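HicB3 antitoxin (Yersinia pestis, PDB 4P78) binds the HicA3 toxin in a toxin-antitoxin complex and probably neutralises it. Local coordinates at residues P4-K9 against D15-D20; D22-A27 against A43-A48; D33-A38 against G80-D85. All blocks are in the same frame, centred on the assembly; numbering follows the deposited sequence.

Interaction 1: residues P4-K9 against D15-D20; sequences PIFIFK and DGYFPD
Phe6 and Tyr17 form a hydrogen-bonded antiparallel pair of the hairpin made by strands 2-9 and 14-17: Phe6 N reaches Tyr17 O at 2.9 Å with an N-H...O angle of 172°, and Tyr17 N returns to Phe6 O at 3.1 Å. Phe8 and Asp15 repeat the reciprocal pair.

Traced outward, Phe6 meets two residues of 15-20. Its CB lies over one face of the Tyr17 ring, 4.3 Å from the centroid. With CG beside the backbone N (chi1 -73°), one face of the Phe6 ring is set against Pro19. CD2 is 3.7 Å from Tyr17 CE1, an oblique approach. CD1 and CE1 lie under Pro19 CG, and CZ ends 3.6 Å from Pro19 CB, all on one face of the ring. Phe8 completes the aromatic cluster, its CE2 3.5 Å from Tyr17 CE2, with the two planes 29° apart but barely overlapping.

On the opposite face of the hairpin, Ile5 CG2 stands over the Phe18 ring, 3.9 Å from its centroid. Helix 70-75 covers the Phe6 and Tyr17 face through Leu72 and Arg71, while strands 25-28 and 78-83 flank the hairpin in the sheet.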
ATOM      1  N   PRO A   4      -1.938   4.751  -5.990  1.00 25.71           N
ATOM      2  CA  PRO A   4      -1.610   3.408  -5.506  1.00 24.26           C
ATOM      3  C   PRO A   4      -0.758   2.666  -6.515  1.00 24.78           C
ATOM      4  O   PRO A   4      -0.983   2.825  -7.723  1.00 22.89           O
ATOM      5  CB  PRO A   4      -2.968   2.734  -5.369  1.00 22.01           C
ATOM      6  CG  PRO A   4      -3.846   3.455  -6.378  1.00 25.87           C
ATOM      7  CD  PRO A   4      -3.338   4.866  -6.447  1.00 24.83           C
ATOM      8  N   ILE A   5       0.205   1.888  -6.030  1.00 21.33           N
ATOM      9  CA  ILE A   5       0.908   0.918  -6.867  1.00 21.03           C
ATOM     10  C   ILE A   5       0.849  -0.447  -6.194  1.00 20.87           C
ATOM     11  O   ILE A   5       0.764  -0.537  -4.970  1.00 23.96           O
ATOM     12  CB  ILE A   5       2.383   1.318  -7.123  1.00 22.58           C
ATOM     13  CG1 ILE A   5       3.117   1.574  -5.806  1.00 21.83           C
ATOM     14  CG2 ILE A   5       2.467   2.553  -8.055  1.00 22.26           C
ATOM     15  CD1 ILE A   5       4.625   1.754  -5.974  1.00 23.77           C
ATOM     16  N   PHE A   6       0.845  -1.508  -6.994  1.00 20.49           N
ATOM     17  CA  PHE A   6       0.942  -2.869  -6.474  1.00 21.07           C
ATOM     18  C   PHE A   6       2.362  -3.319  -6.743  1.00 23.59           C
ATOM     19  O   PHE A   6       2.806  -3.263  -7.891  1.00 22.49           O
ATOM     20  CB  PHE A   6      -0.047  -3.833  -7.158  1.00 21.82           C
ATOM     21  CG  PHE A   6      -1.483  -3.651  -6.762  1.00 18.64           C
ATOM     22  CD1 PHE A   6      -1.863  -2.690  -5.839  1.00 19.51           C
ATOM     23  CD2 PHE A   6      -2.459  -4.465  -7.308  1.00 21.16           C
ATOM     24  CE1 PHE A   6      -3.185  -2.544  -5.487  1.00 22.08           C
ATOM     25  CE2 PHE A   6      -3.785  -4.325  -6.952  1.00 20.46           C
ATOM     26  CZ  PHE A   6      -4.144  -3.367  -6.040  1.00 20.21           C
ATOM     27  N   ILE A   7       3.100  -3.744  -5.715  1.00 23.31           N
ATOM     28  CA  ILE A   7       4.445  -4.215  -5.980  1.00 22.11           C
ATOM     29  C   ILE A   7       4.723  -5.616  -5.438  1.00 27.77           C
ATOM     30  O   ILE A   7       4.093  -6.089  -4.487  1.00 27.56           O
ATOM     31  CB  ILE A   7       5.514  -3.244  -5.432  1.00 23.69           C
ATOM     32  CG1 ILE A   7       5.575  -3.267  -3.919  1.00 28.86           C
ATOM     33  CG2 ILE A   7       5.278  -1.827  -5.941  1.00 27.46           C
ATOM     34  CD1 ILE A   7       6.677  -2.392  -3.375  1.00 33.50           C
ATOM     35  N   PHE A   8       5.701  -6.255  -6.067  1.00 23.83           N
ATOM     36  CA  PHE A   8       6.002  -7.661  -5.865  1.00 25.08           C
ATOM     37  C   PHE A   8       7.503  -7.822  -5.776  1.00 26.43           C
ATOM     38  O   PHE A   8       8.249  -7.157  -6.500  1.00 26.22           O
ATOM     39  CB  PHE A   8       5.441  -8.506  -7.012  1.00 22.07           C
ATOM     40  CG  PHE A   8       3.983  -8.314  -7.233  1.00 27.28           C
ATOM     41  CD1 PHE A   8       3.060  -9.150  -6.622  1.00 26.07           C
ATOM     42  CD2 PHE A   8       3.521  -7.280  -8.035  1.00 23.89           C
ATOM     43  CE1 PHE A   8       1.704  -8.965  -6.826  1.00 25.31           C
ATOM     44  CE2 PHE A   8       2.170  -7.092  -8.224  1.00 21.98           C
ATOM     45  CZ  PHE A   8       1.261  -7.938  -7.612  1.00 22.37           C
ATOM     46  N   LYS A   9       7.950  -8.696  -4.885  1.00 29.44           N
ATOM     47  CA  LYS A   9       9.381  -8.937  -4.710  1.00 32.66           C
ATOM     48  C   LYS A   9      10.002  -9.658  -5.911  1.00 31.26           C
ATOM     49  O   LYS A   9       9.429 -10.611  -6.427  1.00 32.63           O
ATOM     50  CB  LYS A   9       9.618  -9.747  -3.440  1.00 32.76           C
ATOM     51  CG  LYS A   9      10.550  -9.077  -2.460  1.00 39.47           C
ATOM     52  CD  LYS A   9      11.935  -8.989  -3.028  1.00 40.75           C
ATOM     53  CE  LYS A   9      12.769  -7.934  -2.317  1.00 40.80           C
ATOM     54  NZ  LYS A   9      14.024  -7.666  -3.079  1.00 43.16           N
ATOM     55  N   ASP A  15       9.102  -5.169  -8.548  1.00 24.44           N
ATOM     56  CA  ASP A  15       8.410  -4.580  -9.688  1.00 24.30           C
ATOM     57  C   ASP A  15       6.919  -4.531  -9.401  1.00 22.70           C
ATOM     58  O   ASP A  15       6.468  -5.010  -8.355  1.00 24.60           O
ATOM     59  CB  ASP A  15       8.719  -5.348 -10.982  1.00 22.06           C
ATOM     60  CG  ASP A  15       8.310  -6.815 -10.926  1.00 27.32           C
ATOM     61  OD1 ASP A  15       8.915  -7.616 -11.666  1.00 27.30           O
ATOM     62  OD2 ASP A  15       7.377  -7.182 -10.176  1.00 26.46           O
ATOM     63  N   GLY A  16       6.156  -3.932 -10.309  1.00 20.88           N
ATOM     64  CA  GLY A  16       4.719  -3.916 -10.166  1.00 20.32           C
ATOM     65  C   GLY A  16       4.050  -3.039 -11.197  1.00 22.31           C
ATOM     66  O   GLY A  16       4.610  -2.790 -12.260  1.00 20.58           O
ATOM     67  N   TYR A  17       2.853  -2.566 -10.871  1.00 21.75           N
ATOM     68  CA  TYR A  17       2.043  -1.801 -11.812  1.00 24.26           C
ATOM     69  C   TYR A  17       1.084  -0.894 -11.052  1.00 22.97           C
ATOM     70  O   TYR A  17       0.907  -1.049  -9.838  1.00 20.32           O
ATOM     71  CB  TYR A  17       1.266  -2.743 -12.749  1.00 20.00           C
ATOM     72  CG  TYR A  17       0.524  -3.848 -12.015  1.00 21.48           C
ATOM     73  CD1 TYR A  17      -0.765  -3.640 -11.518  1.00 20.98           C
ATOM     74  CD2 TYR A  17       1.113  -5.100 -11.817  1.00 20.31           C
ATOM     75  CE1 TYR A  17      -1.447  -4.645 -10.842  1.00 21.32           C
ATOM     76  CE2 TYR A  17       0.443  -6.105 -11.134  1.00 20.08           C
ATOM     77  CZ  TYR A  17      -0.835  -5.872 -10.649  1.00 21.59           C
ATOM     78  OH  TYR A  17      -1.506  -6.872  -9.983  1.00 21.75           O
ATOM     79  N   PHE A  18       0.504   0.068 -11.762  1.00 20.06           N
ATOM     80  CA  PHE A  18      -0.587   0.878 -11.235  1.00 22.87           C
ATOM     81  C   PHE A  18      -1.880   0.098 -11.403  1.00 22.48           C
ATOM     82  O   PHE A  18      -2.271  -0.206 -12.532  1.00 21.63           O
ATOM     83  CB  PHE A  18      -0.696   2.218 -11.976  1.00 21.39           C
ATOM     84  CG  PHE A  18       0.479   3.152 -11.764  1.00 24.28           C
ATOM     85  CD1 PHE A  18       0.453   4.113 -10.759  1.00 22.36           C
ATOM     86  CD2 PHE A  18       1.588   3.093 -12.589  1.00 23.00           C
ATOM     87  CE1 PHE A  18       1.507   4.987 -10.583  1.00 21.21           C
ATOM     88  CE2 PHE A  18       2.650   3.965 -12.409  1.00 23.53           C
ATOM     89  CZ  PHE A  18       2.606   4.914 -11.406  1.00 24.67           C
ATOM     90  N   PRO A  19      -2.556  -0.234 -10.295  1.00 24.38           N
ATOM     91  CA  PRO A  19      -3.811  -0.984 -10.447  1.00 21.52           C
ATOM     92  C   PRO A  19      -4.896  -0.185 -11.185  1.00 21.82           C
ATOM     93  O   PRO A  19      -5.805  -0.782 -11.743  1.00 25.20           O
ATOM     94  CB  PRO A  19      -4.227  -1.266  -8.991  1.00 23.28           C
ATOM     95  CG  PRO A  19      -3.610  -0.138  -8.208  1.00 23.72           C
ATOM     96  CD  PRO A  19      -2.268   0.079  -8.883  1.00 23.02           C
ATOM     97  N   ASP A  20      -4.802   1.138 -11.199  1.00 20.89           N
ATOM     98  CA  ASP A  20      -5.775   1.947 -11.936  1.00 24.14           C
ATOM     99  C   ASP A  20      -5.350   2.220 -13.384  1.00 28.73           C
ATOM    100  O   ASP A  20      -6.102   2.814 -14.166  1.00 26.72           O
ATOM    101  CB  ASP A  20      -6.010   3.276 -11.234  1.00 22.64           C
ATOM    102  CG  ASP A  20      -6.534   3.093  -9.816  1.00 32.00           C
ATOM    103  OD1 ASP A  20      -7.645   2.557  -9.653  1.00 34.37           O
ATOM    104  OD2 ASP A  20      -5.815   3.460  -8.872  1.00 30.44           O
TER
HETATM  105  O   HOH W   1      -2.976   3.157  -9.739  1.00 21.39           O

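Interaction 2: residues D22-A27 against A43-A48; sequences DGCFFA and AVHIEA
His45 of helix 31-52 lays its imidazole against Cys24 of segment 22-27. Cys24 CB sits 3.8 Å from the centroid of the His45 ring and 12° off the ring normal, so the methylene is centred over one face in a CH-pi contact. The sulfur is displaced from that position: Cys24 SG is oblique to the ring, beyond its rim on the side of the histidine CB, and comes closest to that His45 CB, at 3.7 Å.

Two extended first torsions produce this overlap. His45 CG is anti to the backbone N (chi1 -176°), which carries the imidazole off the helix to lie against 22-27, and a second torsion near perpendicular turns its flat side to the cysteine. Cys24 also has its SG trans to its own N (chi1 -172°), directing the sulfur at the root of the histidine while CB remains over the ring.

The far end of the imidazole meets backbone. His45 CE1 is 3.6 Å from Gly23 C, and Asp22 O lies near the ring in an oblique position. Water 2, in the ring plane at its edge, donates to Asp22 O at 2.9 Å and also bonds His45 NE2 at 3.3 Å.

The other ring nitrogen, His45 ND1, is hydrogen-bonded to Thr41 OG1 of the HicA3 toxin chain. Both nitrogens thus have polar partners at the ring's rim while one face packs on a thiol side chain, a division that probably restrains the ring's rotation, chiefly through the ND1 bond and the face contact, and makes one buried histidine serve both the antitoxin fold and the toxin interface.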
ATOM      1  N   ASP A  22      -4.130   0.152 -16.398  1.00 26.65           N
ATOM      2  CA  ASP A  22      -3.874  -1.114 -17.078  1.00 29.15           C
ATOM      3  C   ASP A  22      -2.713  -0.989 -18.043  1.00 26.90           C
ATOM      4  O   ASP A  22      -2.749  -0.155 -18.947  1.00 25.64           O
ATOM      5  CB  ASP A  22      -5.107  -1.584 -17.861  1.00 35.61           C
ATOM      6  CG  ASP A  22      -6.160  -2.231 -16.980  1.00 43.43           C
ATOM      7  OD1 ASP A  22      -5.843  -2.707 -15.861  1.00 37.53           O
ATOM      8  OD2 ASP A  22      -7.319  -2.271 -17.433  1.00 45.08           O
ATOM      9  N   GLY A  23      -1.703  -1.829 -17.850  1.00 26.05           N
ATOM     10  CA  GLY A  23      -0.574  -1.921 -18.761  1.00 23.87           C
ATOM     11  C   GLY A  23       0.626  -1.102 -18.337  1.00 22.01           C
ATOM     12  O   GLY A  23       1.678  -1.143 -18.983  1.00 21.50           O
ATOM     13  N   CYS A  24       0.493  -0.348 -17.250  1.00 20.28           N
ATOM     14  CA  CYS A  24       1.600   0.516 -16.843  1.00 19.82           C
ATOM     15  C   CYS A  24       2.464  -0.161 -15.783  1.00 23.67           C
ATOM     16  O   CYS A  24       2.110  -0.153 -14.591  1.00 19.83           O
ATOM     17  CB  CYS A  24       1.071   1.848 -16.320  1.00 21.27           C
ATOM     18  SG  CYS A  24       2.367   3.074 -16.019  1.00 25.15           S
ATOM     19  N   PHE A  25       3.595  -0.725 -16.216  1.00 20.91           N
ATOM     20  CA  PHE A  25       4.491  -1.482 -15.336  1.00 22.01           C
ATOM     21  C   PHE A  25       5.787  -0.720 -15.040  1.00 24.19           C
ATOM     22  O   PHE A  25       6.164   0.195 -15.762  1.00 22.55           O
ATOM     23  CB  PHE A  25       4.840  -2.847 -15.953  1.00 20.55           C
ATOM     24  CG  PHE A  25       3.642  -3.726 -16.241  1.00 23.52           C
ATOM     25  CD1 PHE A  25       3.141  -4.582 -15.272  1.00 21.33           C
ATOM     26  CD2 PHE A  25       3.041  -3.719 -17.501  1.00 22.18           C
ATOM     27  CE1 PHE A  25       2.047  -5.403 -15.542  1.00 22.75           C
ATOM     28  CE2 PHE A  25       1.959  -4.533 -17.773  1.00 21.24           C
ATOM     29  CZ  PHE A  25       1.462  -5.379 -16.802  1.00 20.66           C
ATOM     30  N   PHE A  26       6.474  -1.121 -13.979  1.00 20.19           N
ATOM     31  CA  PHE A  26       7.676  -0.425 -13.528  1.00 23.91           C
ATOM     32  C   PHE A  26       8.463  -1.359 -12.635  1.00 23.35           C
ATOM     33  O   PHE A  26       7.953  -2.407 -12.242  1.00 22.99           O
ATOM     34  CB  PHE A  26       7.322   0.855 -12.770  1.00 23.24           C
ATOM     35  CG  PHE A  26       6.308   0.633 -11.681  1.00 25.32           C
ATOM     36  CD1 PHE A  26       6.684   0.081 -10.472  1.00 22.18           C
ATOM     37  CD2 PHE A  26       4.979   0.938 -11.886  1.00 22.49           C
ATOM     38  CE1 PHE A  26       5.748  -0.152  -9.478  1.00 28.31           C
ATOM     39  CE2 PHE A  26       4.047   0.722 -10.897  1.00 22.96           C
ATOM     40  CZ  PHE A  26       4.432   0.169  -9.695  1.00 22.68           C
ATOM     41  N   ALA A  27       9.691  -0.976 -12.295  1.00 23.57           N
ATOM     42  CA  ALA A  27      10.560  -1.827 -11.481  1.00 24.68           C
ATOM     43  C   ALA A  27      11.658  -0.981 -10.871  1.00 28.08           C
ATOM     44  O   ALA A  27      11.938   0.114 -11.350  1.00 27.06           O
ATOM     45  CB  ALA A  27      11.165  -2.969 -12.318  1.00 20.70           C
ATOM     46  N   ALA A  43       4.304   8.687 -16.861  1.00 28.11           N
ATOM     47  CA  ALA A  43       4.342   9.774 -17.839  1.00 29.99           C
ATOM     48  C   ALA A  43       4.404   9.218 -19.258  1.00 31.26           C
ATOM     49  O   ALA A  43       3.652   9.631 -20.134  1.00 27.91           O
ATOM     50  CB  ALA A  43       5.515  10.689 -17.571  1.00 32.70           C
ATOM     51  N   VAL A  44       5.292   8.254 -19.466  1.00 29.35           N
ATOM     52  CA  VAL A  44       5.444   7.623 -20.772  1.00 27.74           C
ATOM     53  C   VAL A  44       4.137   6.954 -21.219  1.00 23.43           C
ATOM     54  O   VAL A  44       3.758   7.014 -22.389  1.00 24.53           O
ATOM     55  CB  VAL A  44       6.613   6.603 -20.728  1.00 30.52           C
ATOM     56  CG1 VAL A  44       6.647   5.752 -21.952  1.00 29.50           C
ATOM     57  CG2 VAL A  44       7.925   7.346 -20.588  1.00 34.03           C
ATOM     58  N   HIS A  45       3.427   6.366 -20.263  1.00 23.65           N
ATOM     59  CA  HIS A  45       2.230   5.588 -20.550  1.00 23.94           C
ATOM     60  C   HIS A  45       1.020   6.470 -20.882  1.00 24.43           C
ATOM     61  O   HIS A  45       0.274   6.188 -21.817  1.00 23.95           O
ATOM     62  CB  HIS A  45       1.921   4.668 -19.359  1.00 24.13           C
ATOM     63  CG  HIS A  45       0.760   3.748 -19.582  1.00 23.01           C
ATOM     64  ND1 HIS A  45       0.905   2.470 -20.077  1.00 22.18           N
ATOM     65  CD2 HIS A  45      -0.570   3.924 -19.382  1.00 24.69           C
ATOM     66  CE1 HIS A  45      -0.281   1.892 -20.160  1.00 22.61           C
ATOM     67  NE2 HIS A  45      -1.194   2.757 -19.752  1.00 23.42           N
ATOM     68  N   ILE A  46       0.831   7.536 -20.112  1.00 25.29           N
ATOM     69  CA  ILE A  46      -0.267   8.466 -20.347  1.00 27.06           C
ATOM     70  C   ILE A  46      -0.133   9.128 -21.722  1.00 26.12           C
ATOM     71  O   ILE A  46      -1.103   9.262 -22.462  1.00 24.16           O
ATOM     72  CB  ILE A  46      -0.332   9.565 -19.241  1.00 26.06           C
ATOM     73  CG1 ILE A  46      -0.684   8.938 -17.894  1.00 29.57           C
ATOM     74  CG2 ILE A  46      -1.346  10.611 -19.596  1.00 26.79           C
ATOM     75  CD1 ILE A  46      -1.910   8.067 -17.927  1.00 28.55           C
ATOM     76  N   GLU A  47       1.082   9.528 -22.068  1.00 27.70           N
ATOM     77  CA  GLU A  47       1.310  10.176 -23.354  1.00 28.95           C
ATOM     78  C   GLU A  47       1.045   9.219 -24.519  1.00 28.27           C
ATOM     79  O   GLU A  47       0.536   9.635 -25.571  1.00 28.28           O
ATOM     80  CB  GLU A  47       2.727  10.757 -23.392  1.00 32.25           C
ATOM     81  CG  GLU A  47       2.767  12.058 -22.567  1.00 47.13           C
ATOM     82  CD  GLU A  47       4.146  12.652 -22.370  1.00 56.20           C
ATOM     83  OE1 GLU A  47       5.149  11.977 -22.688  1.00 56.56           O
ATOM     84  OE2 GLU A  47       4.218  13.804 -21.883  1.00 62.45           O
ATOM     85  N   ALA A  48       1.353   7.940 -24.325  1.00 24.03           N
ATOM     86  CA  ALA A  48       1.039   6.940 -25.335  1.00 23.52           C
ATOM     87  C   ALA A  48      -0.479   6.769 -25.494  1.00 24.83           C
ATOM     88  O   ALA A  48      -0.972   6.685 -26.619  1.00 25.98           O
ATOM     89  CB  ALA A  48       1.695   5.606 -24.996  1.00 20.46           C
TER
HETATM   90  O   HOH W   2      -4.363   2.307 -19.126  1.00 35.82           O

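Interaction 3: residues D33-A38 against G80-D85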
ATOM      1  N   ASP A  33      13.938   3.846  -5.692  1.00 33.81           N
ATOM      2  CA  ASP A  33      14.164   3.572  -7.107  1.00 35.46           C
ATOM      3  C   ASP A  33      12.838   3.277  -7.812  1.00 35.19           C
ATOM      4  O   ASP A  33      12.570   3.787  -8.906  1.00 32.39           O
ATOM      5  CB  ASP A  33      15.133   2.396  -7.274  1.00 34.94           C
ATOM      6  CG  ASP A  33      15.730   2.320  -8.665  1.00 44.60           C
ATOM      7  OD1 ASP A  33      15.795   3.371  -9.341  1.00 54.92           O
ATOM      8  OD2 ASP A  33      16.157   1.215  -9.077  1.00 46.07           O
ATOM      9  N   ILE A  34      12.003   2.460  -7.181  1.00 31.03           N
ATOM     10  CA  ILE A  34      10.797   2.025  -7.848  1.00 36.67           C
ATOM     11  C   ILE A  34       9.742   3.150  -7.875  1.00 33.48           C
ATOM     12  O   ILE A  34       8.907   3.187  -8.778  1.00 27.93           O
ATOM     13  CB  ILE A  34      10.226   0.728  -7.217  1.00 36.27           C
ATOM     14  CG1 ILE A  34       9.587  -0.124  -8.329  1.00 35.86           C
ATOM     15  CG2 ILE A  34       9.249   1.036  -6.108  1.00 35.24           C
ATOM     16  CD1 ILE A  34       8.811  -1.357  -7.873  1.00 31.66           C
ATOM     17  N   SER A  35       9.807   4.089  -6.928  1.00 31.10           N
ATOM     18  CA  SER A  35       8.924   5.249  -6.973  1.00 30.32           C
ATOM     19  C   SER A  35       9.312   6.193  -8.103  1.00 33.13           C
ATOM     20  O   SER A  35       8.444   6.768  -8.766  1.00 31.32           O
ATOM     21  CB  SER A  35       8.931   5.991  -5.646  1.00 37.07           C
ATOM     22  OG  SER A  35       8.300   5.193  -4.659  1.00 43.63           O
ATOM     23  N   LYS A  36      10.611   6.340  -8.337  1.00 29.96           N
ATOM     24  CA  LYS A  36      11.072   7.131  -9.464  1.00 32.34           C
ATOM     25  C   LYS A  36      10.684   6.465 -10.770  1.00 29.85           C
ATOM     26  O   LYS A  36      10.261   7.135 -11.704  1.00 31.27           O
ATOM     27  CB  LYS A  36      12.586   7.331  -9.426  1.00 33.96           C
ATOM     28  CG  LYS A  36      13.133   8.125 -10.617  1.00 38.94           C
ATOM     29  CD  LYS A  36      12.483   9.505 -10.711  1.00 44.95           C
ATOM     30  CE  LYS A  36      13.265  10.455 -11.627  1.00 50.17           C
ATOM     31  NZ  LYS A  36      12.761  10.507 -13.033  1.00 41.94           N
ATOM     32  N   ASN A  37      10.852   5.148 -10.836  1.00 26.66           N
ATOM     33  CA  ASN A  37      10.588   4.413 -12.063  1.00 29.68           C
ATOM     34  C   ASN A  37       9.096   4.453 -12.397  1.00 27.72           C
ATOM     35  O   ASN A  37       8.716   4.598 -13.568  1.00 25.43           O
ATOM     36  CB  ASN A  37      11.074   2.972 -11.940  1.00 31.48           C
ATOM     37  CG  ASN A  37      11.215   2.274 -13.292  1.00 33.28           C
ATOM     38  OD1 ASN A  37      10.301   1.566 -13.744  1.00 27.54           O
ATOM     39  ND2 ASN A  37      12.368   2.451 -13.935  1.00 33.37           N
ATOM     40  N   ALA A  38       8.267   4.346 -11.355  1.00 25.25           N
ATOM     41  CA  ALA A  38       6.814   4.410 -11.489  1.00 26.51           C
ATOM     42  C   ALA A  38       6.347   5.748 -12.057  1.00 28.05           C
ATOM     43  O   ALA A  38       5.454   5.781 -12.910  1.00 28.14           O
ATOM     44  CB  ALA A  38       6.132   4.152 -10.132  1.00 24.54           C
ATOM     45  N   GLY A  80       1.600   0.282  -2.280  1.00 21.51           N
ATOM     46  CA  GLY A  80       2.444   1.431  -2.020  1.00 23.93           C
ATOM     47  C   GLY A  80       1.797   2.696  -2.552  1.00 22.75           C
ATOM     48  O   GLY A  80       0.725   2.647  -3.141  1.00 24.52           O
ATOM     49  N   PHE A  81       2.468   3.827  -2.363  1.00 24.61           N
ATOM     50  CA  PHE A  81       1.939   5.123  -2.752  1.00 24.14           C
ATOM     51  C   PHE A  81       3.027   5.925  -3.429  1.00 28.44           C
ATOM     52  O   PHE A  81       4.150   6.006  -2.924  1.00 30.16           O
ATOM     53  CB  PHE A  81       1.403   5.886  -1.525  1.00 26.49           C
ATOM     54  CG  PHE A  81       0.585   5.034  -0.606  1.00 26.74           C
ATOM     55  CD1 PHE A  81       1.193   4.296   0.400  1.00 24.48           C
ATOM     56  CD2 PHE A  81      -0.791   4.938  -0.768  1.00 27.26           C
ATOM     57  CE1 PHE A  81       0.444   3.481   1.235  1.00 24.58           C
ATOM     58  CE2 PHE A  81      -1.552   4.129   0.068  1.00 23.27           C
ATOM     59  CZ  PHE A  81      -0.939   3.402   1.068  1.00 26.31           C
ATOM     60  N   VAL A  82       2.700   6.505  -4.580  1.00 25.99           N
ATOM     61  CA  VAL A  82       3.607   7.431  -5.250  1.00 31.85           C
ATOM     62  C   VAL A  82       2.905   8.763  -5.503  1.00 31.86           C
ATOM     63  O   VAL A  82       1.744   8.797  -5.925  1.00 32.83           O
ATOM     64  CB  VAL A  82       4.151   6.874  -6.610  1.00 32.50           C
ATOM     65  CG1 VAL A  82       5.274   5.896  -6.387  1.00 37.69           C
ATOM     66  CG2 VAL A  82       3.041   6.240  -7.428  1.00 32.82           C
ATOM     67  N   GLU A  83       3.616   9.850  -5.224  1.00 30.99           N
ATOM     68  CA  GLU A  83       3.179  11.195  -5.569  1.00 36.34           C
ATOM     69  C   GLU A  83       3.520  11.441  -7.030  1.00 39.53           C
ATOM     70  O   GLU A  83       4.664  11.255  -7.441  1.00 39.34           O
ATOM     71  CB  GLU A  83       3.853  12.254  -4.686  1.00 40.74           C
ATOM     72  CG  GLU A  83       2.915  13.045  -3.767  1.00 51.58           C
ATOM     73  CD  GLU A  83       1.956  13.974  -4.513  1.00 56.15           C
ATOM     74  OE1 GLU A  83       2.186  14.251  -5.714  1.00 60.51           O
ATOM     75  OE2 GLU A  83       0.967  14.435  -3.893  1.00 57.29           O
ATOM     76  N   ILE A  84       2.512  11.826  -7.803  1.00 41.35           N
ATOM     77  CA  ILE A  84       2.670  12.130  -9.218  1.00 43.86           C
ATOM     78  C   ILE A  84       2.032  13.485  -9.500  1.00 48.30           C
ATOM     79  O   ILE A  84       0.879  13.718  -9.134  1.00 43.69           O
ATOM     80  CB  ILE A  84       2.026  11.044 -10.103  1.00 43.08           C
ATOM     81  CG1 ILE A  84       2.850   9.760 -10.045  1.00 39.05           C
ATOM     82  CG2 ILE A  84       1.910  11.520 -11.549  1.00 46.30           C
ATOM     83  CD1 ILE A  84       2.147   8.584 -10.621  1.00 38.43           C
ATOM     84  N   ASP A  85       2.784  14.384 -10.131  1.00 52.33           N
ATOM     85  CA  ASP A  85       2.252  15.698 -10.485  1.00 60.80           C
ATOM     86  C   ASP A  85       2.218  15.884 -11.999  1.00 61.47           C
ATOM     87  O   ASP A  85       3.232  16.229 -12.597  1.00 68.63           O
ATOM     88  CB  ASP A  85       3.082  16.806  -9.837  1.00 66.58           C
ATOM     89  CG  ASP A  85       2.298  18.096  -9.664  1.00 74.60           C
ATOM     90  OD1 ASP A  85       1.303  18.299 -10.401  1.00 74.49           O
ATOM     91  OD2 ASP A  85       2.676  18.904  -8.786  1.00 75.80           O
TER
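A small, chiefly apolar helix-on-sheet contact places helix 31-52 against strand 78-83, an outermost strand of the sheet within this chain. The two segments bury only 137 Å² between them, and no hydrogen bond crosses. Their closest CA atoms, those of Ser35 and Val82, are 6.0 Å apart.

Val82 CG1 carries the contact for the strand. It reaches Ser35 OG at 3.6 Å and Ser35 CB at 3.7 Å, while Ala38 CB, one helical turn further on, approaches the same Val82 CG1 at 4.2 Å. The valine CB already faces the helix, and chi1 -79°, with CG1 anti to the carbonyl carbon, makes CG1 rather than CG2 the methyl that meets Ser35 and Ala38. Ser35 meets the valine without losing its polar bond, since its OG is hydrogen-bonded to Phe31 O four residues earlier in the same helix.

In the fold, three antiparallel strands are followed by this long helix, and strand 78-83 then joins the sheet beside strand 2-9. The topology is consistent with the partial RNase H-like fold of HicB antitoxins. Val82 also packs on Ile5 and Phe18, and Ala38 on Phe18 and Phe26, so their meeting continues into the helix-covered core. Asn37 of the helical segment hydrogen-bonds His28 and Asn24 of the HicA3 toxin chain; Phe81, on the strand, packs on Phe81 of the second antitoxin subunit.

All three interactions are mainly buried but differ in size and chemistry. The centre of interaction 1 lies about 4 Å from that of the chain, those of interactions 2 and 3 about 8 Å. Strand pairing and aromatic packing bury 541 Å² in interaction 1, the others roughly a quarter as much. Both of these use helix 31-52: interaction 2 sets its histidine against segment 22-27, which includes part of one outer strand, interaction 3 its small side chains on the other. Phe18 links the contacts, packing on Cys24, Val82 and Ala38. Asp15, His45 and Asn37 make polar bonds to the toxin chain, beside apolar packing such as Phe25 on its Leu53; interactions 1 and 3 touch the second subunit.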